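Side-chain contacts in glycoside hydrolase family protein (PDB 6Q2F), which probably hydrolyses alpha-L-rhamnosidic bonds, releasing terminal L-rhamnose from glycosides: residues G141-P146 with L476-G481; M482-D485 with M491-K494; P657-R662 with P1126-G1131. All blocks are in the same frame, centred on the assembly; numbering follows the deposited sequence.

Contact 1 of 3, residues G141-P146 with L476-G481; sequences GPWVKP and LEHYIG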
loop_
_atom_site.group_PDB
_atom_site.type_symbol
_atom_site.label_atom_id
_atom_site.label_comp_id
_atom_site.label_asym_id
_atom_site.label_seq_id
_atom_site.Cartn_x
_atom_site.Cartn_y
_atom_site.Cartn_z
ATOM N N GLY A 141 8.059 -14.256 15.304
ATOM C CA GLY A 141 7.918 -15.662 15.590
ATOM C C GLY A 141 8.433 -15.958 16.983
ATOM O O GLY A 141 9.051 -15.107 17.629
ATOM N N PRO A 142 8.176 -17.169 17.492
ATOM C CA PRO A 142 8.548 -17.460 18.885
ATOM C C PRO A 142 10.045 -17.482 19.129
ATOM O O PRO A 142 10.451 -17.558 20.288
ATOM C CB PRO A 142 7.927 -18.842 19.156
ATOM C CG PRO A 142 7.713 -19.431 17.826
ATOM C CD PRO A 142 7.467 -18.285 16.857
ATOM N N TRP A 143 10.878 -17.435 18.096
ATOM C CA TRP A 143 12.313 -17.360 18.346
ATOM C C TRP A 143 12.776 -15.932 18.618
ATOM O O TRP A 143 13.978 -15.690 18.809
ATOM C CB TRP A 143 13.073 -17.991 17.168
ATOM C CG TRP A 143 12.735 -17.444 15.818
ATOM C CD1 TRP A 143 13.416 -16.473 15.148
ATOM C CD2 TRP A 143 11.674 -17.863 14.941
ATOM N NE1 TRP A 143 12.849 -16.252 13.922
ATOM C CE2 TRP A 143 11.771 -17.084 13.772
ATOM C CE3 TRP A 143 10.648 -18.809 15.041
ATOM C CZ2 TRP A 143 10.874 -17.211 12.709
ATOM C CZ3 TRP A 143 9.759 -18.938 13.991
ATOM C CH2 TRP A 143 9.886 -18.153 12.830
ATOM N N VAL A 144 11.852 -14.982 18.664
ATOM C CA VAL A 144 12.163 -13.617 19.064
ATOM C C VAL A 144 12.101 -13.555 20.589
ATOM O O VAL A 144 11.022 -13.648 21.179
ATOM C CB VAL A 144 11.195 -12.612 18.434
ATOM C CG1 VAL A 144 11.531 -11.206 18.887
ATOM C CG2 VAL A 144 11.240 -12.718 16.904
ATOM N N LYS A 145 13.256 -13.416 21.229
ATOM C CA LYS A 145 13.298 -13.350 22.680
ATOM C C LYS A 145 12.491 -12.140 23.154
ATOM O O LYS A 145 12.393 -11.140 22.436
ATOM C CB LYS A 145 14.741 -13.237 23.172
ATOM C CG LYS A 145 15.671 -14.375 22.764
ATOM C CD LYS A 145 17.076 -14.112 23.345
ATOM C CE LYS A 145 18.075 -15.213 22.999
ATOM N NZ LYS A 145 18.196 -15.408 21.524
ATOM N N PRO A 146 11.891 -12.211 24.349
ATOM C CA PRO A 146 11.121 -11.058 24.862
ATOM C C PRO A 146 11.865 -9.730 24.762
ATOM O O PRO A 146 11.289 -8.723 24.326
ATOM C CB PRO A 146 10.858 -11.443 26.328
ATOM C CG PRO A 146 10.934 -12.947 26.344
ATOM C CD PRO A 146 12.006 -13.291 25.347
ATOM N N LEU A 476 15.854 -12.969 11.199
ATOM C CA LEU A 476 15.744 -13.421 9.813
ATOM C C LEU A 476 16.742 -14.527 9.491
ATOM O O LEU A 476 16.431 -15.432 8.710
ATOM C CB LEU A 476 15.907 -12.227 8.845
ATOM C CG LEU A 476 15.362 -12.513 7.427
ATOM C CD1 LEU A 476 13.861 -12.828 7.452
ATOM C CD2 LEU A 476 15.663 -11.410 6.395
ATOM N N GLU A 477 17.948 -14.479 10.067
ATOM C CA GLU A 477 18.881 -15.578 9.841
ATOM C C GLU A 477 18.309 -16.881 10.375
ATOM O O GLU A 477 18.402 -17.923 9.717
ATOM C CB GLU A 477 20.247 -15.281 10.471
ATOM C CG GLU A 477 21.017 -14.201 9.672
ATOM C CD GLU A 477 22.389 -13.872 10.242
ATOM O OE1 GLU A 477 22.648 -14.180 11.427
ATOM O OE2 GLU A 477 23.202 -13.296 9.484
ATOM N N HIS A 478 17.681 -16.833 11.548
ATOM C CA HIS A 478 17.044 -18.024 12.087
ATOM C C HIS A 478 15.910 -18.473 11.178
ATOM O O HIS A 478 15.778 -19.663 10.871
ATOM C CB HIS A 478 16.513 -17.754 13.494
ATOM C CG HIS A 478 15.955 -18.973 14.156
ATOM N ND1 HIS A 478 14.635 -19.352 14.030
ATOM C CD2 HIS A 478 16.553 -19.923 14.908
ATOM C CE1 HIS A 478 14.442 -20.477 14.696
ATOM N NE2 HIS A 478 15.588 -20.843 15.239
ATOM N N TYR A 479 15.087 -17.523 10.724
ATOM C CA TYR A 479 13.933 -17.879 9.910
ATOM C C TYR A 479 14.376 -18.543 8.618
ATOM O O TYR A 479 13.842 -19.586 8.222
ATOM C CB TYR A 479 13.120 -16.628 9.614
ATOM C CG TYR A 479 11.911 -16.862 8.737
ATOM C CD1 TYR A 479 10.822 -17.585 9.197
ATOM C CD2 TYR A 479 11.844 -16.323 7.461
ATOM C CE1 TYR A 479 9.692 -17.771 8.402
ATOM C CE2 TYR A 479 10.721 -16.501 6.649
ATOM C CZ TYR A 479 9.648 -17.233 7.129
ATOM O OH TYR A 479 8.546 -17.416 6.332
ATOM N N ILE A 480 15.370 -17.953 7.951
ATOM C CA ILE A 480 15.895 -18.536 6.724
ATOM C C ILE A 480 16.483 -19.918 6.997
ATOM O O ILE A 480 16.310 -20.849 6.199
ATOM C CB ILE A 480 16.912 -17.570 6.097
ATOM C CG1 ILE A 480 16.155 -16.350 5.547
ATOM C CG2 ILE A 480 17.731 -18.264 4.997
ATOM C CD1 ILE A 480 17.043 -15.250 4.984
ATOM N N GLY A 481 17.147 -20.081 8.149
ATOM C CA GLY A 481 17.620 -21.403 8.552
ATOM C C GLY A 481 16.519 -22.451 8.607
ATOM O O GLY A 481 16.733 -23.603 8.230
#

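Contact 2 of 3, residues M482-D485 with M491-K494; sequences MYKD and MVGK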
loop_
_atom_site.group_PDB
_atom_site.type_symbol
_atom_site.label_atom_id
_atom_site.label_comp_id
_atom_site.label_asym_id
_atom_site.label_seq_id
_atom_site.Cartn_x
_atom_site.Cartn_y
_atom_site.Cartn_z
HETATM N N MSE A 482 15.342 -22.082 9.091
HETATM C CA MSE A 482 14.231 -23.017 9.125
HETATM C C MSE A 482 13.852 -23.485 7.725
HETATM O O MSE A 482 13.563 -24.664 7.531
HETATM C CB MSE A 482 13.007 -22.382 9.801
HETATM C CG MSE A 482 13.165 -22.192 11.318
HETATM SE SE MSE A 482 11.918 -20.869 12.011
HETATM C CE MSE A 482 10.346 -21.325 10.921
ATOM N N TYR A 483 13.881 -22.569 6.740
ATOM C CA TYR A 483 13.501 -22.954 5.383
ATOM C C TYR A 483 14.608 -23.714 4.670
ATOM O O TYR A 483 14.317 -24.586 3.844
ATOM C CB TYR A 483 13.064 -21.725 4.579
ATOM C CG TYR A 483 11.603 -21.471 4.816
ATOM C CD1 TYR A 483 10.640 -22.096 4.038
ATOM C CD2 TYR A 483 11.177 -20.697 5.891
ATOM C CE1 TYR A 483 9.294 -21.908 4.284
ATOM C CE2 TYR A 483 9.835 -20.509 6.141
ATOM C CZ TYR A 483 8.891 -21.126 5.331
ATOM O OH TYR A 483 7.555 -20.945 5.568
ATOM N N LYS A 484 15.872 -23.423 4.991
ATOM C CA LYS A 484 16.960 -24.262 4.494
ATOM C C LYS A 484 16.871 -25.671 5.055
ATOM O O LYS A 484 17.218 -26.643 4.371
ATOM C CB LYS A 484 18.310 -23.632 4.847
ATOM C CG LYS A 484 18.656 -22.440 3.957
ATOM C CD LYS A 484 19.649 -21.533 4.616
ATOM C CE LYS A 484 21.079 -21.988 4.444
ATOM N NZ LYS A 484 22.010 -20.786 4.512
ATOM N N ASP A 485 16.434 -25.809 6.299
ATOM C CA ASP A 485 16.215 -27.149 6.815
ATOM C C ASP A 485 15.014 -27.797 6.138
ATOM O O ASP A 485 15.076 -28.965 5.731
ATOM C CB ASP A 485 16.044 -27.096 8.324
ATOM C CG ASP A 485 15.471 -28.375 8.874
ATOM O OD1 ASP A 485 16.231 -29.360 8.987
ATOM O OD2 ASP A 485 14.265 -28.385 9.200
HETATM N N MSE A 491 17.968 -25.682 -1.983
HETATM C CA MSE A 491 16.716 -25.174 -2.527
HETATM C C MSE A 491 16.349 -23.829 -1.910
HETATM O O MSE A 491 15.187 -23.448 -1.889
HETATM C CB MSE A 491 15.595 -26.189 -2.290
HETATM C CG MSE A 491 15.662 -27.426 -3.172
HETATM SE SE MSE A 491 15.316 -27.011 -5.101
HETATM C CE MSE A 491 17.025 -27.509 -5.838
ATOM N N VAL A 492 17.341 -23.114 -1.393
ATOM C CA VAL A 492 17.147 -21.766 -0.888
ATOM C C VAL A 492 18.281 -20.908 -1.440
ATOM O O VAL A 492 19.461 -21.180 -1.177
ATOM C CB VAL A 492 17.118 -21.708 0.650
ATOM C CG1 VAL A 492 16.931 -20.278 1.097
ATOM C CG2 VAL A 492 15.986 -22.601 1.215
ATOM N N GLY A 493 17.931 -19.878 -2.207
ATOM C CA GLY A 493 18.954 -19.018 -2.788
ATOM C C GLY A 493 18.879 -19.029 -4.300
ATOM O O GLY A 493 17.936 -18.475 -4.867
ATOM N N LYS A 494 19.846 -19.672 -4.955
ATOM C CA LYS A 494 19.894 -19.682 -6.413
ATOM C C LYS A 494 18.898 -20.655 -7.030
ATOM O O LYS A 494 18.605 -20.547 -8.224
ATOM C CB LYS A 494 21.303 -20.021 -6.884
ATOM C CG LYS A 494 22.313 -18.954 -6.463
ATOM C CD LYS A 494 23.666 -19.166 -7.115
ATOM C CE LYS A 494 24.311 -17.827 -7.434
ATOM N NZ LYS A 494 25.520 -17.978 -8.290
#

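Contact 3 of 3, residues P657-R662 with P1126-G1131; sequences PKDLKR and PLRPSG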
loop_
_atom_site.group_PDB
_atom_site.type_symbol
_atom_site.label_atom_id
_atom_site.label_comp_id
_atom_site.label_asym_id
_atom_site.label_seq_id
_atom_site.Cartn_x
_atom_site.Cartn_y
_atom_site.Cartn_z
ATOM N N PRO A 657 -11.670 -12.754 -17.082
ATOM C CA PRO A 657 -10.716 -11.711 -17.506
ATOM C C PRO A 657 -11.395 -10.450 -18.010
ATOM O O PRO A 657 -10.863 -9.347 -17.826
ATOM C CB PRO A 657 -9.911 -12.415 -18.602
ATOM C CG PRO A 657 -9.973 -13.865 -18.213
ATOM C CD PRO A 657 -11.362 -14.060 -17.696
ATOM N N LYS A 658 -12.584 -10.576 -18.563
ATOM C CA LYS A 658 -13.309 -9.422 -19.049
ATOM C C LYS A 658 -13.561 -8.445 -17.905
ATOM O O LYS A 658 -13.577 -7.280 -18.107
ATOM C CB LYS A 658 -14.586 -9.811 -19.814
ATOM C CG LYS A 658 -15.860 -9.810 -19.014
ATOM C CD LYS A 658 -16.981 -10.581 -19.684
ATOM C CE LYS A 658 -17.320 -10.059 -21.077
ATOM N NZ LYS A 658 -18.711 -10.279 -21.520
ATOM N N ASP A 659 -13.748 -8.948 -16.707
ATOM C CA ASP A 659 -13.972 -8.095 -15.548
ATOM C C ASP A 659 -12.685 -7.567 -14.942
ATOM O O ASP A 659 -12.729 -6.618 -14.153
ATOM C CB ASP A 659 -14.714 -8.859 -14.460
ATOM C CG ASP A 659 -16.005 -9.450 -14.959
ATOM O OD1 ASP A 659 -16.906 -8.652 -15.265
ATOM O OD2 ASP A 659 -16.098 -10.690 -15.037
ATOM N N LEU A 660 -11.551 -8.185 -15.249
ATOM C CA LEU A 660 -10.319 -7.825 -14.577
ATOM C C LEU A 660 -9.461 -6.862 -15.371
ATOM O O LEU A 660 -8.558 -6.259 -14.797
ATOM C CB LEU A 660 -9.510 -9.086 -14.270
ATOM C CG LEU A 660 -10.260 -10.115 -13.424
ATOM C CD1 LEU A 660 -9.429 -11.395 -13.280
ATOM C CD2 LEU A 660 -10.584 -9.522 -12.056
ATOM N N LYS A 661 -9.714 -6.706 -16.664
ATOM C CA LYS A 661 -8.773 -5.995 -17.526
ATOM C C LYS A 661 -8.525 -4.573 -17.030
ATOM O O LYS A 661 -7.374 -4.130 -16.933
ATOM C CB LYS A 661 -9.298 -5.972 -18.961
ATOM C CG LYS A 661 -8.338 -5.419 -19.980
ATOM C CD LYS A 661 -9.092 -5.188 -21.291
ATOM C CE LYS A 661 -8.211 -4.587 -22.375
ATOM N NZ LYS A 661 -7.553 -3.288 -21.976
ATOM N N ARG A 662 -9.601 -3.842 -16.715
ATOM C CA ARG A 662 -9.471 -2.463 -16.254
ATOM C C ARG A 662 -8.638 -2.355 -14.977
ATOM O O ARG A 662 -8.012 -1.313 -14.742
ATOM C CB ARG A 662 -10.857 -1.857 -16.023
ATOM C CG ARG A 662 -11.744 -2.700 -15.124
ATOM C CD ARG A 662 -13.209 -2.232 -15.117
ATOM N NE ARG A 662 -13.379 -1.322 -14.005
ATOM C CZ ARG A 662 -14.094 -1.560 -12.915
ATOM N NH1 ARG A 662 -14.786 -2.682 -12.780
ATOM N NH2 ARG A 662 -14.123 -0.639 -11.961
ATOM N N PRO A 1126 -29.077 -13.037 -9.155
ATOM C CA PRO A 1126 -29.225 -12.960 -10.610
ATOM C C PRO A 1126 -28.071 -13.678 -11.297
ATOM O O PRO A 1126 -26.912 -13.559 -10.889
ATOM C CB PRO A 1126 -29.194 -11.453 -10.878
ATOM C CG PRO A 1126 -28.370 -10.907 -9.755
ATOM C CD PRO A 1126 -28.704 -11.748 -8.554
ATOM N N LEU A 1127 -28.398 -14.448 -12.335
ATOM C CA LEU A 1127 -27.366 -15.159 -13.079
ATOM C C LEU A 1127 -26.539 -14.199 -13.934
ATOM O O LEU A 1127 -26.968 -13.096 -14.268
ATOM C CB LEU A 1127 -27.982 -16.229 -13.974
ATOM C CG LEU A 1127 -28.760 -17.333 -13.273
ATOM C CD1 LEU A 1127 -29.301 -18.318 -14.316
ATOM C CD2 LEU A 1127 -27.870 -18.033 -12.271
ATOM N N ARG A 1128 -25.310 -14.637 -14.277
ATOM C CA ARG A 1128 -24.526 -13.868 -15.235
ATOM C C ARG A 1128 -24.831 -14.344 -16.654
ATOM O O ARG A 1128 -25.078 -15.532 -16.868
ATOM C CB ARG A 1128 -23.027 -14.017 -14.956
ATOM C CG ARG A 1128 -22.544 -13.285 -13.699
ATOM C CD ARG A 1128 -21.110 -13.624 -13.342
ATOM N NE ARG A 1128 -20.201 -13.407 -14.462
ATOM C CZ ARG A 1128 -19.211 -12.513 -14.487
ATOM N NH1 ARG A 1128 -18.974 -11.727 -13.436
ATOM N NH2 ARG A 1128 -18.447 -12.419 -15.570
ATOM N N PRO A 1129 -24.834 -13.464 -17.650
ATOM C CA PRO A 1129 -25.021 -13.935 -19.027
ATOM C C PRO A 1129 -23.976 -14.998 -19.345
ATOM O O PRO A 1129 -22.807 -14.868 -18.974
ATOM C CB PRO A 1129 -24.827 -12.668 -19.869
ATOM C CG PRO A 1129 -25.019 -11.524 -18.899
ATOM C CD PRO A 1129 -24.473 -12.036 -17.601
ATOM N N SER A 1130 -24.415 -16.069 -20.006
ATOM C CA SER A 1130 -23.586 -17.250 -20.184
ATOM C C SER A 1130 -23.605 -17.727 -21.635
ATOM O O SER A 1130 -24.643 -17.679 -22.306
ATOM C CB SER A 1130 -24.071 -18.377 -19.262
ATOM O OG SER A 1130 -23.183 -19.472 -19.325
ATOM N N GLY A 1131 -22.450 -18.199 -22.105
ATOM C CA GLY A 1131 -22.330 -18.853 -23.395
ATOM C C GLY A 1131 -22.053 -17.903 -24.539
ATOM O O GLY A 1131 -21.643 -16.743 -24.369
#

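Contact 1 of 3, residues G141-P146 with L476-G481
His478 brings ND1 of its imidazole over one face of the Trp143 indole, toward the rim. The closest approach is ND1 of His478 to CG of Trp143, 3.2 Å. The two rings are neither parallel nor perpendicular. The imidazole and the five-membered ring of Trp143 have centroids 4.1 Å apart and planes tilted by 34°. CB of Trp143 in turn sits over the imidazole face, a CH-pi contact of 4.0 Å from this carbon to the centroid of the His478 ring. The histidine reaches out because its CG stands anti to the backbone N (chi1 -175°). CG of Trp143 lies between its own backbone N and carbonyl carbon (chi1 54°), which brings the indole between His478 and CA of Gly141. That CA backs the other indole face, 4.0 Å above the ring plane. Gly141 and Trp143 belong to a type I turn, Gly141 to Val144, closed by a bond from Val144 N to Gly141 O.

Tyr479, one residue on, is buried and takes the far end of the indole. Its CD1 lies 3.5 Å from CZ2 of Trp143, an oblique apolar contact. The phenol oxygen is satisfied elsewhere, by the carbonyl O of Ala131. NE1 of Trp143 donates to the carbonyl O of Tyr475, one helical turn before Tyr479. Trp143 is thus held by one hydrogen bond, by ring contacts with His478 and Tyr475, and by apolar contact with Tyr479. The arrangement belongs to a (beta/alpha)8 barrel: the loop after strand 127-131 packs on helix 469-487, which precedes the next barrel strand, 497-502.

Contact 2 of 3, residues M482-D485 with M491-K494
Tyr483 touches Val492 through its backbone, with the carbonyl O of Tyr483 3.7 Å from CG2 of Val492. The phenol takes no part in this meeting. Its ring heads off to meet Phe114 and Tyr479 edge-to-face, and its OH has a weak hydrogen bond with that of Tyr105.

Lys484 follows and supplies the side-chain half of the contact through the base of its chain. Its CG lies 3.7 Å from CB of Val492 and 4.0 Å from CG1 of the same valine. CG2 of Val492 reaches further in, to 3.8 Å from CA of Lys484. Both methyls of the valine therefore border the lysine, and the two side chains run at about a right angle. The fork is set by the torsion at Val492: CG1 is anti to the backbone N (chi1 179°), while CG2 is anti to the carbonyl carbon. The lysine chain bends at chi3 (83°), and NZ makes a weak hydrogen bond to OD1 of Asn576. No hydrogen bond joins the two segments, so the contact rests on van der Waals touch alone.

OD2 of Asp485 forms a salt bridge with Lys111, which lies on helix 108-124. In the fold, the chain turns back after helix 469-487 and lays Val492 against the last turn of the helix. Met491, a selenomethionine, packs on helix 108-124 through Ala118, His119 and Asp122. The loop then enters barrel strand 497-502, while helix 543-575 flanks helix 469-487 through Val572.

Contact 3 of 3, residues P657-R662 with P1126-G1131
Asp659 and Arg1128 face each other across backbones that stay well apart, with 12.0 Å between their CA atoms. The contact is a salt bridge between two domains. Helix 657-670 follows strand 642-649 of the (beta/alpha)8 barrel. Segment 1126-1131 leads into strand 1131-1140 of the C-terminal beta-sandwich, which is probably galactose-binding-like. The two side chains come from opposite directions, and the long arginine spans most of the gap.

OD2 of Asp659 accepts both bonds across the contact. NH2 of Arg1128 donates to it at 3.0 Å, with an N-H...O angle of 160°. NH1 of Arg1128 adds a weak bond to the same OD2, at 3.5 Å. The carboxylate plane stands 81° from the guanidinium plane, so the groups do not pair side by side.

Both ends have further partners. OD2 of Asp659 accepts from Ala656 N, just before the helix segment. NH2 of Arg1128 also bridges to OD1 of Asp1056, so two acids would help balance its charge. The neighbouring Lys658 reaches across as well, giving its NZ to Val1054 O. At the bridge itself, OD2 of Asp659 uses its syn lone pair and lies only 9° out of the guanidinium plane.

Overall arrangement
Contacts 1 and 2 share helix 469-487 and lie about 15 Å apart between centres. They touch directly: CH2 of Trp143 is 3.5 Å from SE of Met482. Both are partly buried and join parts of the barrel domain. Neither has a hydrogen bond across it. Contact 1 works through aromatic rings and brings together residues distant in sequence, whereas contact 2 is a local touch of a valine from the following loop on the helix's last turn. Contact 3 lies about 45 Å from contact 1 and 41 Å from contact 2, between centres. It is a surface contact between domains. The two barrel contacts rest on ring and van der Waals contact, the interdomain one on paired charge.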